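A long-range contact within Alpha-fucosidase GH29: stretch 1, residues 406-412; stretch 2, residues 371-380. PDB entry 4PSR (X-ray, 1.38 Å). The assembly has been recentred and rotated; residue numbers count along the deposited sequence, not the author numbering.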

# COMPACT_ATOMS: atom_id res chain seq x y z
N ARG A 406 -16.24 1.29 -9.15
CA ARG A 406 -15.65 1.35 -7.81
C ARG A 406 -16.25 2.55 -7.07
O ARG A 406 -16.45 3.62 -7.65
CB ARG A 406 -14.13 1.47 -7.87
CG ARG A 406 -13.44 0.24 -8.49
CD ARG A 406 -13.65 -0.99 -7.65
NE ARG A 406 -12.96 -2.18 -8.16
CZ ARG A 406 -13.47 -3.01 -9.06
NH1 ARG A 406 -14.66 -2.83 -9.59
NH2 ARG A 406 -12.75 -4.07 -9.43
N PHE A 407 -16.55 2.36 -5.80
CA PHE A 407 -17.22 3.38 -5.00
C PHE A 407 -16.24 4.07 -4.04
O PHE A 407 -15.35 3.43 -3.47
CB PHE A 407 -18.30 2.73 -4.14
CG PHE A 407 -19.40 2.05 -4.92
CD1 PHE A 407 -20.28 2.79 -5.71
CD2 PHE A 407 -19.57 0.69 -4.83
CE1 PHE A 407 -21.31 2.16 -6.39
CE2 PHE A 407 -20.61 0.05 -5.52
CZ PHE A 407 -21.48 0.79 -6.30
N THR A 408 -16.45 5.36 -3.81
CA THR A 408 -15.82 6.07 -2.69
C THR A 408 -16.88 7.06 -2.19
O THR A 408 -17.86 7.33 -2.90
CB THR A 408 -14.56 6.84 -3.11
OG1 THR A 408 -14.87 7.66 -4.25
CG2 THR A 408 -13.39 5.91 -3.44
N ARG A 409 -16.71 7.60 -0.99
CA ARG A 409 -17.71 8.55 -0.48
C ARG A 409 -17.04 9.68 0.29
O ARG A 409 -15.87 9.57 0.67
CB ARG A 409 -18.81 7.85 0.32
CG ARG A 409 -18.36 6.90 1.40
CD ARG A 409 -18.21 7.62 2.68
NE ARG A 409 -17.71 6.80 3.78
CZ ARG A 409 -17.43 7.31 4.97
NH1 ARG A 409 -17.62 8.60 5.18
NH2 ARG A 409 -16.95 6.54 5.95
N ASN A 410 -17.74 10.79 0.47
CA ASN A 410 -17.14 11.92 1.20
C ASN A 410 -17.22 11.71 2.71
O ASN A 410 -17.92 10.84 3.21
CB ASN A 410 -17.74 13.26 0.75
CG ASN A 410 -19.20 13.43 1.13
OD1 ASN A 410 -19.85 12.53 1.64
ND2 ASN A 410 -19.73 14.63 0.83
N LYS A 411 -16.46 12.53 3.44
CA LYS A 411 -16.45 12.44 4.91
C LYS A 411 -17.79 12.76 5.54
O LYS A 411 -18.13 12.21 6.58
CB LYS A 411 -15.38 13.36 5.52
CG LYS A 411 -13.95 12.97 5.11
CD LYS A 411 -12.92 13.85 5.78
CE LYS A 411 -11.52 13.44 5.36
NZ LYS A 411 -10.48 14.26 5.99
N GLU A 412 -18.56 13.64 4.92
CA GLU A 412 -19.89 13.95 5.43
C GLU A 412 -20.92 12.83 5.20
O GLU A 412 -22.01 12.87 5.77
CB GLU A 412 -20.39 15.25 4.82
CG GLU A 412 -19.71 16.47 5.43
CD GLU A 412 -19.98 16.57 6.93
OE1 GLU A 412 -21.16 16.41 7.34
OE2 GLU A 412 -19.00 16.77 7.70
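Stretch 2 371-380: EAVYDTRAWD

The two stretches meet through a single antiparallel bridge, and one residue pair, Arg-409 and Arg-377, supplies both of its hydrogen bonds. Arg-409 N donates to Arg-377 O at 2.8 Å, and Arg-377 N returns the bond to Arg-409 O at 3.0 Å, with the two CA atoms 5.5 Å apart. The example illustrates how little backbone pairing can accompany a contact that side chains then extend.

Stretch 2 leaves a 3-10 segment, reverses in a type II turn from Val-373 to Thr-376, and then runs extended and antiparallel to the strand. Before the turn, Thr-408 OG1 donates to Ala-372 O at 2.7 Å. Beyond the bridge, Arg-409 NE reaches Ala-378 O at 3.1 Å, while Arg-377 CB lies over one face of the Arg-409 guanidinium, 3.6 Å from Arg-409 CZ. Farther along, the edge of Trp-379 meets the face of Phe-407, Trp-379 CE3 lying 3.7 Å from Phe-407 CD2 and the planes inclined at 68°. Here the backbones no longer bond directly; a water links Trp-379 N and Phe-407 O, 2.8 Å from each. At the other end, another water joins Lys-411 N (2.9 Å) to Asp-375 O (2.8 Å).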

# COMPACT_ATOMS: atom_id res chain seq x y z
N GLU A 371 -11.18 14.66 -6.71
CA GLU A 371 -12.32 14.76 -5.80
C GLU A 371 -12.87 13.37 -5.38
O GLU A 371 -13.37 13.20 -4.27
CB GLU A 371 -13.45 15.58 -6.45
CG GLU A 371 -14.67 15.72 -5.55
CD GLU A 371 -15.85 16.46 -6.18
OE1 GLU A 371 -15.70 17.04 -7.26
OE2 GLU A 371 -16.93 16.42 -5.58
N ALA A 372 -12.79 12.41 -6.29
CA ALA A 372 -13.29 11.06 -6.04
C ALA A 372 -12.28 10.17 -5.30
O ALA A 372 -12.60 9.02 -4.97
CB ALA A 372 -13.70 10.40 -7.35
N VAL A 373 -11.07 10.67 -5.10
CA VAL A 373 -9.96 9.88 -4.56
C VAL A 373 -9.46 10.51 -3.26
O VAL A 373 -9.68 9.97 -2.17
CB VAL A 373 -8.85 9.70 -5.61
CG1 VAL A 373 -7.70 8.86 -5.03
CG2 VAL A 373 -9.40 9.02 -6.86
N TYR A 374 -8.73 11.62 -3.35
CA TYR A 374 -8.19 12.24 -2.15
C TYR A 374 -9.29 12.59 -1.19
O TYR A 374 -10.38 13.01 -1.58
CB TYR A 374 -7.47 13.51 -2.51
CG TYR A 374 -6.37 13.36 -3.53
CD1 TYR A 374 -5.22 12.63 -3.28
CD2 TYR A 374 -6.44 14.06 -4.73
CE1 TYR A 374 -4.18 12.57 -4.23
CE2 TYR A 374 -5.45 14.00 -5.68
CZ TYR A 374 -4.30 13.28 -5.42
OH TYR A 374 -3.30 13.25 -6.34
N ASP A 375 -8.99 12.42 0.10
CA ASP A 375 -9.87 12.88 1.17
C ASP A 375 -11.19 12.12 1.25
O ASP A 375 -12.05 12.49 2.03
CB ASP A 375 -10.18 14.40 1.05
CG ASP A 375 -8.93 15.26 1.01
OD1 ASP A 375 -7.85 14.83 1.43
OD2 ASP A 375 -9.04 16.39 0.51
N THR A 376 -11.36 11.05 0.48
CA THR A 376 -12.56 10.23 0.54
C THR A 376 -12.35 9.03 1.48
O THR A 376 -11.24 8.81 1.97
CB THR A 376 -12.99 9.67 -0.85
OG1 THR A 376 -12.04 8.69 -1.33
CG2 THR A 376 -13.18 10.77 -1.89
N ARG A 377 -13.41 8.31 1.74
CA ARG A 377 -13.35 7.06 2.48
C ARG A 377 -14.14 6.00 1.72
O ARG A 377 -15.04 6.30 0.90
CB ARG A 377 -13.96 7.24 3.87
CG ARG A 377 -13.24 8.24 4.79
CD ARG A 377 -11.85 7.73 5.15
NE ARG A 377 -11.14 8.65 6.06
CZ ARG A 377 -10.35 9.65 5.68
NH1 ARG A 377 -10.11 9.91 4.40
NH2 ARG A 377 -9.77 10.42 6.58
N ALA A 378 -13.85 4.75 2.01
CA ALA A 378 -14.55 3.65 1.42
C ALA A 378 -16.02 3.67 1.83
O ALA A 378 -16.38 4.13 2.93
CB ALA A 378 -13.89 2.34 1.88
N TRP A 379 -16.86 3.16 0.94
CA TRP A 379 -18.27 2.93 1.24
C TRP A 379 -18.34 1.60 2.02
O TRP A 379 -17.31 1.15 2.51
CB TRP A 379 -19.06 2.86 -0.05
CG TRP A 379 -20.54 3.07 0.09
CD1 TRP A 379 -21.18 3.78 1.05
CD2 TRP A 379 -21.55 2.58 -0.80
NE1 TRP A 379 -22.55 3.76 0.82
CE2 TRP A 379 -22.80 3.01 -0.30
CE3 TRP A 379 -21.52 1.79 -1.94
CZ2 TRP A 379 -24.00 2.71 -0.92
CZ3 TRP A 379 -22.73 1.49 -2.58
CH2 TRP A 379 -23.95 1.96 -2.05
N ASP A 380 -19.50 0.96 2.14
CA ASP A 380 -19.52 -0.37 2.76
C ASP A 380 -19.42 -1.48 1.72
O ASP A 380 -19.28 -2.64 2.08
CB ASP A 380 -20.73 -0.60 3.67
CG ASP A 380 -20.70 0.29 4.92
OD1 ASP A 380 -19.63 0.46 5.57
OD2 ASP A 380 -21.75 0.87 5.24
O HOH W 1 -14.48 13.91 1.84
O HOH W 2 -15.04 3.89 5.27
O HOH W 3 -15.83 1.80 -1.28